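Local coordinates for protein putative TetR-family transcriptional regulator (Streptomyces coelicolor, PDB 2HXO) that probably binds cis-regulatory DNA through a predicted helix-turn-helix and regulates transcription, as expected of a TetR-family regulator, at residues A190-D195 and A204-V209; G97-T102 and D213-F218; H155-A160 and A220-V225; D69-A74 and H105-T110; D89-V94 and E130-Q135. One frame throughout, in Å; residues are numbered along the deposited sequence.

Contact 1: A190-D195 and A204-V209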
# COMPACT_ATOMS: atom_id res chain seq x y z
N ALA A 190 -2.41 -18.23 -16.61
CA ALA A 190 -2.91 -18.92 -15.43
C ALA A 190 -4.38 -18.58 -15.19
O ALA A 190 -5.18 -19.47 -14.89
CB ALA A 190 -2.09 -18.54 -14.21
N TRP A 191 -4.73 -17.30 -15.32
CA TRP A 191 -6.11 -16.85 -15.12
C TRP A 191 -7.02 -17.38 -16.21
O TRP A 191 -8.18 -17.73 -15.95
CB TRP A 191 -6.17 -15.32 -15.08
CG TRP A 191 -5.73 -14.74 -13.76
CD1 TRP A 191 -5.07 -15.40 -12.76
CD2 TRP A 191 -5.92 -13.40 -13.30
NE1 TRP A 191 -4.83 -14.55 -11.71
CE2 TRP A 191 -5.34 -13.32 -12.01
CE3 TRP A 191 -6.51 -12.25 -13.84
CZ2 TRP A 191 -5.34 -12.13 -11.25
CZ3 TRP A 191 -6.51 -11.07 -13.09
CH2 TRP A 191 -5.93 -11.02 -11.81
N GLU A 192 -6.50 -17.45 -17.43
CA GLU A 192 -7.25 -17.97 -18.57
C GLU A 192 -7.59 -19.44 -18.37
O GLU A 192 -8.28 -20.04 -19.20
CB GLU A 192 -6.45 -17.77 -19.86
CG GLU A 192 -6.55 -16.36 -20.41
CD GLU A 192 -5.61 -16.10 -21.57
OE1 GLU A 192 -5.78 -15.06 -22.24
OE2 GLU A 192 -4.70 -16.93 -21.81
N GLY A 193 -7.11 -20.02 -17.27
CA GLY A 193 -7.38 -21.41 -16.96
C GLY A 193 -8.51 -21.53 -15.95
O GLY A 193 -9.01 -22.62 -15.67
N LEU A 194 -8.92 -20.39 -15.39
CA LEU A 194 -10.00 -20.38 -14.41
C LEU A 194 -11.30 -20.77 -15.11
O LEU A 194 -11.47 -20.50 -16.29
CB LEU A 194 -10.13 -18.99 -13.79
CG LEU A 194 -8.96 -18.58 -12.89
CD1 LEU A 194 -9.07 -17.11 -12.50
CD2 LEU A 194 -8.94 -19.46 -11.65
N ASP A 195 -12.20 -21.41 -14.38
CA ASP A 195 -13.47 -21.82 -14.95
C ASP A 195 -14.24 -20.59 -15.44
O ASP A 195 -14.43 -19.63 -14.70
CB ASP A 195 -14.29 -22.58 -13.92
CG ASP A 195 -15.54 -23.20 -14.51
OD1 ASP A 195 -16.58 -22.50 -14.59
OD2 ASP A 195 -15.48 -24.39 -14.90
N ALA A 204 -13.09 -12.62 -18.70
CA ALA A 204 -13.34 -11.58 -19.70
C ALA A 204 -12.17 -10.61 -19.86
O ALA A 204 -11.94 -10.07 -20.94
CB ALA A 204 -14.60 -10.80 -19.33
N VAL A 205 -11.41 -10.40 -18.79
CA VAL A 205 -10.29 -9.47 -18.81
C VAL A 205 -8.93 -10.16 -18.77
O VAL A 205 -7.90 -9.53 -18.97
CB VAL A 205 -10.38 -8.50 -17.60
CG1 VAL A 205 -9.35 -7.39 -17.74
CG2 VAL A 205 -11.77 -7.92 -17.51
N ALA A 206 -8.95 -11.46 -18.51
CA ALA A 206 -7.73 -12.26 -18.42
C ALA A 206 -6.58 -11.83 -19.33
O ALA A 206 -5.47 -11.56 -18.86
CB ALA A 206 -8.06 -13.73 -18.67
N ASP A 207 -6.84 -11.80 -20.63
CA ASP A 207 -5.83 -11.43 -21.62
C ASP A 207 -5.22 -10.04 -21.40
O ASP A 207 -4.04 -9.83 -21.68
CB ASP A 207 -6.42 -11.52 -23.03
CG ASP A 207 -7.76 -10.82 -23.15
OD1 ASP A 207 -8.43 -10.97 -24.19
OD2 ASP A 207 -8.15 -10.11 -22.19
N GLN A 208 -6.02 -9.11 -20.91
CA GLN A 208 -5.55 -7.75 -20.67
C GLN A 208 -4.43 -7.69 -19.64
O GLN A 208 -3.76 -6.67 -19.52
CB GLN A 208 -6.71 -6.86 -20.21
CG GLN A 208 -7.74 -6.60 -21.29
CD GLN A 208 -8.95 -5.83 -20.78
OE1 GLN A 208 -8.82 -4.73 -20.24
NE2 GLN A 208 -10.13 -6.41 -20.96
N VAL A 209 -4.22 -8.77 -18.91
CA VAL A 209 -3.15 -8.80 -17.91
C VAL A 209 -1.81 -8.69 -18.62
O VAL A 209 -0.91 -7.95 -18.18
CB VAL A 209 -3.15 -10.12 -17.10
CG1 VAL A 209 -1.98 -10.12 -16.13
CG2 VAL A 209 -4.46 -10.30 -16.35

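Contact 2: G97-T102 and D213-F218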
# COMPACT_ATOMS: atom_id res chain seq x y z
N GLY A 97 6.66 11.11 -9.10
CA GLY A 97 7.93 11.31 -8.43
C GLY A 97 8.07 10.21 -7.40
O GLY A 97 9.12 9.59 -7.29
N LEU A 98 7.01 9.96 -6.63
CA LEU A 98 7.07 8.92 -5.61
C LEU A 98 7.19 7.53 -6.25
O LEU A 98 7.97 6.70 -5.81
CB LEU A 98 5.84 8.98 -4.70
CG LEU A 98 5.81 10.17 -3.73
CD1 LEU A 98 4.52 10.18 -2.94
CD2 LEU A 98 7.03 10.10 -2.79
N TRP A 99 6.39 7.28 -7.29
CA TRP A 99 6.42 6.00 -7.98
C TRP A 99 7.82 5.69 -8.54
O TRP A 99 8.35 4.60 -8.33
CB TRP A 99 5.40 5.99 -9.12
CG TRP A 99 5.55 4.83 -10.07
CD1 TRP A 99 6.43 4.73 -11.12
CD2 TRP A 99 4.77 3.62 -10.08
NE1 TRP A 99 6.23 3.54 -11.79
CE2 TRP A 99 5.23 2.84 -11.17
CE3 TRP A 99 3.74 3.12 -9.28
CZ2 TRP A 99 4.67 1.60 -11.48
CZ3 TRP A 99 3.19 1.88 -9.58
CH2 TRP A 99 3.66 1.14 -10.68
N ASP A 100 8.40 6.65 -9.25
CA ASP A 100 9.72 6.46 -9.82
C ASP A 100 10.80 6.32 -8.75
O ASP A 100 11.75 5.55 -8.90
CB ASP A 100 10.08 7.62 -10.76
CG ASP A 100 9.22 7.63 -12.03
OD1 ASP A 100 8.68 6.56 -12.39
OD2 ASP A 100 9.10 8.71 -12.66
N ALA A 101 10.65 7.07 -7.66
CA ALA A 101 11.63 6.99 -6.58
C ALA A 101 11.61 5.61 -5.92
O ALA A 101 12.67 5.03 -5.67
CB ALA A 101 11.36 8.08 -5.53
N THR A 102 10.43 5.06 -5.63
CA THR A 102 10.37 3.76 -4.98
C THR A 102 10.82 2.66 -5.95
O THR A 102 11.11 1.53 -5.56
CB THR A 102 8.95 3.44 -4.48
OG1 THR A 102 8.11 3.14 -5.60
CG2 THR A 102 8.38 4.62 -3.72
N ASP A 213 0.62 -2.22 -18.52
CA ASP A 213 1.67 -1.34 -18.01
C ASP A 213 1.32 -0.84 -16.61
O ASP A 213 0.27 -0.22 -16.40
CB ASP A 213 1.88 -0.14 -18.96
CG ASP A 213 2.96 0.82 -18.46
OD1 ASP A 213 3.80 0.40 -17.63
OD2 ASP A 213 2.98 1.98 -18.91
N ASP A 214 2.20 -1.12 -15.66
CA ASP A 214 1.99 -0.72 -14.28
C ASP A 214 1.93 0.80 -14.12
O ASP A 214 1.03 1.33 -13.48
CB ASP A 214 3.11 -1.29 -13.40
CG ASP A 214 3.20 -2.80 -13.47
OD1 ASP A 214 2.28 -3.48 -12.96
OD2 ASP A 214 4.20 -3.31 -14.03
N ARG A 215 2.90 1.49 -14.72
CA ARG A 215 2.99 2.94 -14.64
C ARG A 215 1.71 3.63 -15.11
O ARG A 215 1.23 4.56 -14.46
CB ARG A 215 4.19 3.42 -15.47
CG ARG A 215 4.61 4.89 -15.27
CD ARG A 215 6.07 5.06 -15.68
NE ARG A 215 6.71 6.26 -15.14
CZ ARG A 215 6.46 7.50 -15.55
NH1 ARG A 215 5.57 7.71 -16.51
NH2 ARG A 215 7.11 8.52 -15.00
N GLU A 216 1.17 3.18 -16.24
CA GLU A 216 -0.06 3.77 -16.75
C GLU A 216 -1.22 3.44 -15.83
O GLU A 216 -2.13 4.25 -15.64
CB GLU A 216 -0.34 3.26 -18.17
CG GLU A 216 0.62 3.84 -19.20
CD GLU A 216 0.75 5.36 -19.10
OE1 GLU A 216 -0.23 6.07 -19.39
OE2 GLU A 216 1.85 5.84 -18.70
N GLN A 217 -1.21 2.24 -15.27
CA GLN A 217 -2.25 1.83 -14.35
C GLN A 217 -2.22 2.82 -13.19
O GLN A 217 -3.25 3.38 -12.79
CB GLN A 217 -1.98 0.42 -13.83
CG GLN A 217 -2.96 -0.03 -12.75
CD GLN A 217 -4.38 0.00 -13.25
OE1 GLN A 217 -4.69 -0.61 -14.27
NE2 GLN A 217 -5.26 0.73 -12.55
N PHE A 218 -1.02 3.04 -12.66
CA PHE A 218 -0.79 3.95 -11.56
C PHE A 218 -1.42 5.31 -11.81
O PHE A 218 -2.21 5.79 -10.99
CB PHE A 218 0.72 4.11 -11.34
CG PHE A 218 1.07 4.98 -10.16
CD1 PHE A 218 0.68 4.61 -8.87
CD2 PHE A 218 1.77 6.17 -10.34
CE1 PHE A 218 0.98 5.41 -7.78
CE2 PHE A 218 2.08 6.98 -9.25
CZ PHE A 218 1.68 6.59 -7.95

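Contact 3: H155-A160 and A220-V225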
# COMPACT_ATOMS: atom_id res chain seq x y z
N HIS A 155 -2.78 7.31 0.49
CA HIS A 155 -2.98 5.88 0.65
C HIS A 155 -2.98 5.18 -0.70
O HIS A 155 -2.49 4.06 -0.84
CB HIS A 155 -4.30 5.57 1.37
CG HIS A 155 -4.28 5.81 2.84
ND1 HIS A 155 -5.26 6.20 3.69
CD2 HIS A 155 -3.17 5.57 3.62
CE1 HIS A 155 -4.72 6.20 4.96
NE2 HIS A 155 -3.46 5.82 4.89
N TYR A 156 -3.56 5.83 -1.70
CA TYR A 156 -3.58 5.23 -3.02
C TYR A 156 -2.15 5.10 -3.54
O TYR A 156 -1.74 4.05 -4.03
CB TYR A 156 -4.39 6.05 -4.01
CG TYR A 156 -4.20 5.50 -5.40
CD1 TYR A 156 -4.91 4.37 -5.82
CD2 TYR A 156 -3.21 6.02 -6.24
CE1 TYR A 156 -4.63 3.77 -7.05
CE2 TYR A 156 -2.93 5.43 -7.47
CZ TYR A 156 -3.64 4.31 -7.87
OH TYR A 156 -3.37 3.76 -9.10
N ILE A 157 -1.39 6.18 -3.42
CA ILE A 157 -0.02 6.17 -3.89
C ILE A 157 0.83 5.07 -3.22
O ILE A 157 1.55 4.32 -3.91
CB ILE A 157 0.63 7.55 -3.69
CG1 ILE A 157 -0.05 8.55 -4.63
CG2 ILE A 157 2.13 7.47 -3.96
CD1 ILE A 157 0.23 10.00 -4.34
N LEU A 158 0.74 4.97 -1.90
CA LEU A 158 1.48 3.95 -1.15
C LEU A 158 1.10 2.54 -1.56
O LEU A 158 1.94 1.64 -1.59
CB LEU A 158 1.22 4.11 0.35
CG LEU A 158 2.11 5.04 1.18
CD1 LEU A 158 2.35 6.38 0.47
CD2 LEU A 158 1.43 5.25 2.51
N GLY A 159 -0.17 2.35 -1.86
CA GLY A 159 -0.65 1.03 -2.24
C GLY A 159 -0.20 0.58 -3.62
O GLY A 159 0.19 -0.57 -3.81
N ALA A 160 -0.28 1.47 -4.61
CA ALA A 160 0.14 1.10 -5.95
C ALA A 160 1.67 1.09 -6.02
O ALA A 160 2.26 0.12 -6.50
CB ALA A 160 -0.44 2.08 -6.97
N ALA A 220 -3.68 6.13 -14.03
CA ALA A 220 -5.12 6.03 -14.26
C ALA A 220 -5.84 5.97 -12.91
O ALA A 220 -6.87 6.61 -12.72
CB ALA A 220 -5.45 4.79 -15.08
N GLY A 221 -5.27 5.21 -11.98
CA GLY A 221 -5.87 5.10 -10.65
C GLY A 221 -5.88 6.43 -9.92
O GLY A 221 -6.89 6.80 -9.30
N ILE A 222 -4.77 7.16 -9.98
CA ILE A 222 -4.67 8.46 -9.32
C ILE A 222 -5.70 9.39 -9.97
O ILE A 222 -6.39 10.14 -9.27
CB ILE A 222 -3.21 9.03 -9.44
CG1 ILE A 222 -2.97 10.06 -8.34
CG2 ILE A 222 -2.98 9.69 -10.78
CD1 ILE A 222 -2.99 9.51 -6.93
N THR A 223 -5.83 9.32 -11.29
CA THR A 223 -6.80 10.16 -12.01
C THR A 223 -8.23 9.85 -11.56
O THR A 223 -9.08 10.74 -11.43
CB THR A 223 -6.62 9.98 -13.53
OG1 THR A 223 -5.31 10.47 -13.88
CG2 THR A 223 -7.67 10.75 -14.32
N LEU A 224 -8.49 8.57 -11.33
CA LEU A 224 -9.80 8.10 -10.85
C LEU A 224 -10.07 8.73 -9.46
O LEU A 224 -11.17 9.21 -9.19
CB LEU A 224 -9.77 6.58 -10.72
CG LEU A 224 -10.85 5.73 -11.39
CD1 LEU A 224 -11.40 6.41 -12.63
CD2 LEU A 224 -10.24 4.37 -11.71
N VAL A 225 -9.07 8.72 -8.59
CA VAL A 225 -9.25 9.32 -7.27
C VAL A 225 -9.46 10.83 -7.42
O VAL A 225 -10.34 11.40 -6.77
CB VAL A 225 -8.02 9.07 -6.35
CG1 VAL A 225 -8.27 9.69 -4.97
CG2 VAL A 225 -7.77 7.57 -6.20

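Contact 4: D69-A74 and H105-T110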
# COMPACT_ATOMS: atom_id res chain seq x y z
N ASP A 69 13.78 11.12 3.14
CA ASP A 69 13.43 12.52 2.87
C ASP A 69 14.21 13.09 1.69
O ASP A 69 13.65 13.76 0.82
CB ASP A 69 13.69 13.36 4.13
CG ASP A 69 13.25 14.81 3.98
OD1 ASP A 69 12.09 15.11 4.30
OD2 ASP A 69 14.07 15.65 3.56
N ALA A 70 15.52 12.84 1.66
CA ALA A 70 16.36 13.35 0.59
C ALA A 70 15.94 12.81 -0.78
O ALA A 70 15.83 13.55 -1.76
CB ALA A 70 17.82 13.01 0.86
N VAL A 71 15.71 11.50 -0.84
CA VAL A 71 15.29 10.86 -2.07
C VAL A 71 13.92 11.36 -2.55
O VAL A 71 13.73 11.63 -3.73
CB VAL A 71 15.26 9.32 -1.89
CG1 VAL A 71 14.28 8.69 -2.87
CG2 VAL A 71 16.66 8.76 -2.10
N VAL A 72 12.98 11.47 -1.62
CA VAL A 72 11.64 11.92 -1.94
C VAL A 72 11.64 13.37 -2.44
O VAL A 72 11.06 13.67 -3.48
CB VAL A 72 10.71 11.78 -0.71
CG1 VAL A 72 9.39 12.47 -0.95
CG2 VAL A 72 10.49 10.30 -0.41
N THR A 73 12.31 14.24 -1.70
CA THR A 73 12.40 15.65 -2.08
C THR A 73 12.99 15.81 -3.46
O THR A 73 12.49 16.59 -4.28
CB THR A 73 13.29 16.43 -1.09
OG1 THR A 73 12.63 16.53 0.18
CG2 THR A 73 13.57 17.83 -1.62
N ALA A 74 14.06 15.08 -3.73
CA ALA A 74 14.74 15.18 -5.02
C ALA A 74 13.85 14.70 -6.16
O ALA A 74 13.80 15.33 -7.22
CB ALA A 74 16.05 14.38 -5.00
N HIS A 105 14.69 3.08 -5.81
CA HIS A 105 15.14 2.71 -4.47
C HIS A 105 14.11 1.80 -3.79
O HIS A 105 13.20 2.28 -3.11
CB HIS A 105 15.35 3.96 -3.62
CG HIS A 105 16.32 4.95 -4.19
ND1 HIS A 105 17.60 5.24 -3.86
CD2 HIS A 105 15.99 5.81 -5.22
CE1 HIS A 105 18.01 6.27 -4.68
NE2 HIS A 105 17.02 6.59 -5.49
N PRO A 106 14.24 0.48 -3.97
CA PRO A 106 13.33 -0.53 -3.41
C PRO A 106 13.05 -0.37 -1.92
O PRO A 106 11.92 -0.57 -1.47
CB PRO A 106 14.05 -1.84 -3.72
CG PRO A 106 14.73 -1.53 -5.03
CD PRO A 106 15.31 -0.16 -4.77
N TRP A 107 14.08 -0.04 -1.17
CA TRP A 107 13.94 0.14 0.28
C TRP A 107 12.99 1.30 0.64
O TRP A 107 12.42 1.32 1.73
CB TRP A 107 15.31 0.40 0.90
CG TRP A 107 16.05 1.55 0.25
CD1 TRP A 107 16.92 1.48 -0.81
CD2 TRP A 107 15.97 2.94 0.60
NE1 TRP A 107 17.38 2.74 -1.13
CE2 TRP A 107 16.81 3.65 -0.28
CE3 TRP A 107 15.26 3.65 1.58
CZ2 TRP A 107 16.97 5.05 -0.22
CZ3 TRP A 107 15.41 5.04 1.64
CH2 TRP A 107 16.26 5.72 0.75
N LEU A 108 12.81 2.25 -0.27
CA LEU A 108 11.97 3.42 -0.02
C LEU A 108 10.54 3.11 0.43
O LEU A 108 10.03 3.75 1.36
CB LEU A 108 11.91 4.33 -1.25
CG LEU A 108 11.33 5.72 -0.99
CD1 LEU A 108 12.24 6.48 -0.02
CD2 LEU A 108 11.23 6.50 -2.29
N ALA A 109 9.89 2.16 -0.22
CA ALA A 109 8.51 1.82 0.12
C ALA A 109 8.34 1.42 1.58
O ALA A 109 7.37 1.81 2.23
CB ALA A 109 8.01 0.70 -0.79
N THR A 110 9.27 0.63 2.09
CA THR A 110 9.22 0.18 3.47
C THR A 110 9.43 1.34 4.44
O THR A 110 8.76 1.42 5.47
CB THR A 110 10.30 -0.90 3.74
OG1 THR A 110 10.07 -2.04 2.90
CG2 THR A 110 10.25 -1.35 5.20

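Contact 5: D89-V94 and E130-Q135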
# COMPACT_ATOMS: atom_id res chain seq x y z
N ASP A 89 -2.63 17.79 -12.58
CA ASP A 89 -1.34 17.45 -13.17
C ASP A 89 -0.28 17.49 -12.09
O ASP A 89 0.59 16.61 -12.04
CB ASP A 89 -0.92 18.46 -14.25
CG ASP A 89 -1.82 18.45 -15.44
OD1 ASP A 89 -2.09 17.35 -15.94
OD2 ASP A 89 -2.25 19.53 -15.88
N ALA A 90 -0.34 18.51 -11.24
CA ALA A 90 0.62 18.66 -10.17
C ALA A 90 0.55 17.43 -9.25
O ALA A 90 1.58 16.89 -8.85
CB ALA A 90 0.35 19.94 -9.41
N VAL A 91 -0.65 16.97 -8.94
CA VAL A 91 -0.78 15.80 -8.09
C VAL A 91 -0.14 14.59 -8.80
O VAL A 91 0.52 13.77 -8.16
CB VAL A 91 -2.26 15.50 -7.74
CG1 VAL A 91 -2.38 14.12 -7.16
CG2 VAL A 91 -2.77 16.55 -6.76
N ARG A 92 -0.35 14.48 -10.10
CA ARG A 92 0.25 13.39 -10.86
C ARG A 92 1.77 13.45 -10.82
O ARG A 92 2.43 12.41 -10.73
CB ARG A 92 -0.22 13.41 -12.31
CG ARG A 92 -1.65 12.95 -12.48
CD ARG A 92 -2.04 12.98 -13.96
NE ARG A 92 -3.47 12.84 -14.08
CZ ARG A 92 -4.31 13.85 -14.27
NH1 ARG A 92 -3.85 15.09 -14.38
NH2 ARG A 92 -5.61 13.61 -14.28
N ALA A 93 2.34 14.66 -10.90
CA ALA A 93 3.79 14.82 -10.86
C ALA A 93 4.28 14.37 -9.49
O ALA A 93 5.33 13.72 -9.39
CB ALA A 93 4.18 16.28 -11.11
N VAL A 94 3.55 14.71 -8.44
CA VAL A 94 3.95 14.28 -7.11
C VAL A 94 3.93 12.76 -7.02
O VAL A 94 4.89 12.15 -6.55
CB VAL A 94 3.04 14.84 -6.01
CG1 VAL A 94 3.41 14.19 -4.67
CG2 VAL A 94 3.19 16.34 -5.93
N GLU A 130 1.77 18.41 2.30
CA GLU A 130 1.68 19.82 1.92
C GLU A 130 1.55 19.91 0.39
O GLU A 130 0.77 20.68 -0.12
CB GLU A 130 2.93 20.56 2.38
CG GLU A 130 2.90 22.07 2.18
CD GLU A 130 1.89 22.79 3.06
OE1 GLU A 130 1.56 22.29 4.15
OE2 GLU A 130 1.42 23.88 2.67
N SER A 131 2.33 19.10 -0.31
CA SER A 131 2.32 19.08 -1.77
C SER A 131 0.94 18.71 -2.31
O SER A 131 0.43 19.37 -3.21
CB SER A 131 3.35 18.07 -2.29
OG SER A 131 4.65 18.38 -1.84
N LEU A 132 0.35 17.64 -1.78
CA LEU A 132 -0.96 17.19 -2.22
C LEU A 132 -2.06 18.16 -1.78
O LEU A 132 -2.92 18.54 -2.58
CB LEU A 132 -1.25 15.79 -1.68
CG LEU A 132 -0.24 14.70 -2.07
CD1 LEU A 132 -0.55 13.40 -1.30
CD2 LEU A 132 -0.29 14.46 -3.56
N GLY A 133 -2.02 18.57 -0.51
CA GLY A 133 -3.02 19.47 0.03
C GLY A 133 -3.28 20.77 -0.73
O GLY A 133 -4.43 21.14 -0.99
N ARG A 134 -2.20 21.47 -1.09
CA ARG A 134 -2.33 22.73 -1.83
C ARG A 134 -3.11 22.54 -3.12
O ARG A 134 -3.85 23.42 -3.53
CB ARG A 134 -0.94 23.32 -2.15
CG ARG A 134 -0.18 23.83 -0.93
CD ARG A 134 1.12 24.51 -1.33
NE ARG A 134 1.96 24.80 -0.18
CZ ARG A 134 3.12 25.45 -0.25
NH1 ARG A 134 3.57 25.88 -1.43
NH2 ARG A 134 3.84 25.66 0.85
N GLN A 135 -2.93 21.38 -3.76
CA GLN A 135 -3.63 21.09 -5.00
C GLN A 135 -5.10 20.80 -4.72
O GLN A 135 -5.97 21.18 -5.49
CB GLN A 135 -2.94 19.93 -5.72
CG GLN A 135 -1.45 20.20 -6.03
CD GLN A 135 -1.21 21.58 -6.68
OE1 GLN A 135 -1.98 22.04 -7.51
NE2 GLN A 135 -0.13 22.23 -6.28

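Contact 1: A190-D195 and A204-V209
The indole of Trp191 is the principal flat group here, and Val209 meets it obliquely, neither over a face nor at an edge: CG2 of Val209 lies 3.8 Å from CE3 of Trp191 and almost as near to CZ3, on the benzo side of the ring. The valine and the indole cross at about a right angle. From the second subunit, the ring of Phe129 also meets the indole, so Trp191 belongs to the dimer interface as well as to this junction of consecutive helices. The two carboxylates, of Glu192 and Asp207, are turned 65° apart, and their nearest charged oxygens, OE1 of Glu192 and OD1 of Asp207, stay 5.2 Å from each other; it is the aliphatic part of Glu192 that packs. Its CG rests 3.5 Å from CB of Ala206, and the extended chain then carries OE1 across to the CB of Asp207. No hydrogen bond joins the two segments. A type I turn runs from Trp191 to Leu194, while Ala206 is the first residue to leave helix 200-205. OG of Ser188, on helix 182-191, is hydrogen-bonded to the carbonyl oxygen of Ala206, tying together the two helices far from the chain's centre.

Contact 2: G97-T102 and D213-F218
Aromatic stacking dominates the meeting of helices 87-104 and 214-230. The six-membered ring of Trp99 and the ring of Phe218 form an offset stack with centroids 4.6 Å apart and planes inclined by 30°. Both side chains have CG anti to the backbone N, so each projects across the gap and the two slide past each other in opposite directions. CE3 of Trp99 sits over the phenyl face, 3.4 Å from CG of Phe218. In return, CB of Phe218 makes a CH-pi contact over the indole face, 4.0 Å from the centroid of the six-membered ring of Trp99. At the edge of the indole, CB of Asp214 approaches CH2 of Trp99 at 3.7 Å. The charged interaction lies beside the stack: the carboxylate of Asp100 and the guanidinium of Arg215 are nearly coplanar, and NH2 of Arg215 gives a fairly straight bond (161°) to the syn lone pair of OD2 of Asp100 at 3.1 Å. A second bond, from NE of Arg215 to OD1 of Asp100 at 3.4 Å, is weak. The third kind is capping: Asp213 occupies the N-cap and accepts weakly from the backbone N of Arg215 and Glu216. An aromatic centre with a salt bridge beside it, between segments running nearly antiparallel at 150°, is an instance of helix packing within the all-helical C-terminal domain of a TetR-family protein.

Contact 3: H155-A160 and A220-V225
With CG anti to its backbone N (chi1 171°), Tyr156 sends its phenol straight at helix 214-230, while Ile222, with CG1 likewise anti to N and chi2 at 65°, swings CD1 back toward helix 146-166. Ile157 has CG1 anti to its carbonyl carbon and crosses Ile222 obliquely. These choices bring CD1 of Ile222 to 3.6 Å from CD2 of Tyr156 and 3.9 Å from CG1 of Ile157, so that one methyl serves two partners. The far end of the phenol lies against bare backbone: Gly221 places its carbonyl carbon over one face of the ring, and its CA is 3.2 Å from OH of Tyr156. Having no side chain, Gly221 lets the hydroxyl come right up to its CA. CG2 of Val225 reaches CG of Tyr156 at 4.2 Å, obliquely. The buried hydroxyl is not left to the apolar surroundings, since it is hydrogen-bonded to the carbonyl oxygen of Phe218, one turn earlier on the same helix as Gly221. The two segments run almost antiparallel, at 163°, with axes 10.3 Å apart. Helix 87-104 covers the contact through Ala95 and Leu98, which touch Ile157, and the second subunit packs nearby, with its Leu232 against Leu224 and its Thr148 against Ala220.

Contact 4: D69-A74 and H105-T110
Along helix 60-76, Asp69 turns away from the other segment, and its OD1 is held by a salt bridge to Arg127 and a hydrogen bond with Thr123. The chief contact follows at Val71, which uses both its methyls. CG2 stands over one face of the His105 imidazole, 4.0 Å from the ring centroid and 15° off its normal, a CH-pi contact made tip to tip. The same methyl reaches CZ2 of Trp107 at 4.2 Å, meeting the indole obliquely. CG1, anti to the backbone N (chi1 154°), lies mainly against Leu108, 3.8 Å from its CD2. Next in sequence, Val72 adds a looser touch, its CG2 4.2 Å from CD1 of Leu108. Both methyls of Leu108 thus touch CG1 of Val71, and CD1 also reaches Val72. The leucine's own CG is anti to the backbone N, which directs the branch at helix 60-76. On the opposing segment, CB of His105 lies over one face of the indole of Trp107, and NE1 of Trp107 falls at the edge of the imidazole, in its plane. Both ring nitrogens, ND1 of His105 and NE1 of Trp107, are hydrogen-bonded to OD2 of Asp30 on helix 18-31. No hydrogen bond links the two segments, so the contact is made by apolar and CH-pi packing, while the carboxylate of Asp30 grips both rings; that negative charge would be expected to favour a protonated imidazole.

Contact 5: D89-V94 and E130-Q135
Two antiparallel helices of the C-terminal domain, 87-104 and 124-138, pack closely here: the axes of their segments pass 9.4 Å apart at 166°, and the CA atoms of Val91 and Leu132 come within 6.0 Å. Small and branched residues make this approach possible. Ala90 offers only its CB, against which the amide end of Gln135 lies, with CD 3.5 Å from it. Gln135 bends at chi2 (-48°), folding its chain across the alanine, and its CB meets CG2 of Val91 at 3.5 Å as the two side chains slide past each other in opposite directions. The remaining branch of Val91, CG1, anti to the backbone N, faces CD2 of Leu132 at 4.2 Å, the pair crossing at about a right angle. CG1 of Val94 lies 3.9 Å from the same CD2 of Leu132, and CG2 of Val94 lies 4.0 Å from CB of Ser131. Leu132, whose CG is anti to its carbonyl carbon, thus sets one methyl against two valines a turn apart. Ser131 contributes its CB, while its OG is hydrogen-bonded to the carbonyl oxygen of Arg127. Charges keep to the flanks: Arg92 pairs with Asp89 within its helix, and NE of Arg134 binds OE2 of Glu130 at 3.0 Å, a glutamate also bonded to Phe201 and Thr202 of the second subunit. Mostly aliphatic groups along the seam, the chain of Gln135 among them, and ion pairs outside it are what an amphipathic helix pair in an all-helical domain such as that of TetR proteins would lead one to expect.

Contacts 2, 3 and 4 lie toward the middle of the chain, contact 5 somewhat farther out, and contact 1 on the periphery, about 29 Å between its centre and that of the chain. Contact 1 is nevertheless locally buried, whereas contacts 2 and 5 are only partly so. Helix 214-230 serves contacts 2 and 3, helix 87-104 contacts 2 and 5. Contacts 2 and 4 meet directly, Ala101 packing on Leu108; contact 5 touches contact 3 through Arg92 and Thr223. A salt bridge crosses the seam in contact 2 alone. Contact 3 sets a tyrosine on aliphatic groups and glycine backbone, contact 4 valines on an imidazole face and a leucine, contact 5 valines on leucine and glutamine. Contacts 1, 3 and 5 all meet the second subunit, contact 1 ring to ring.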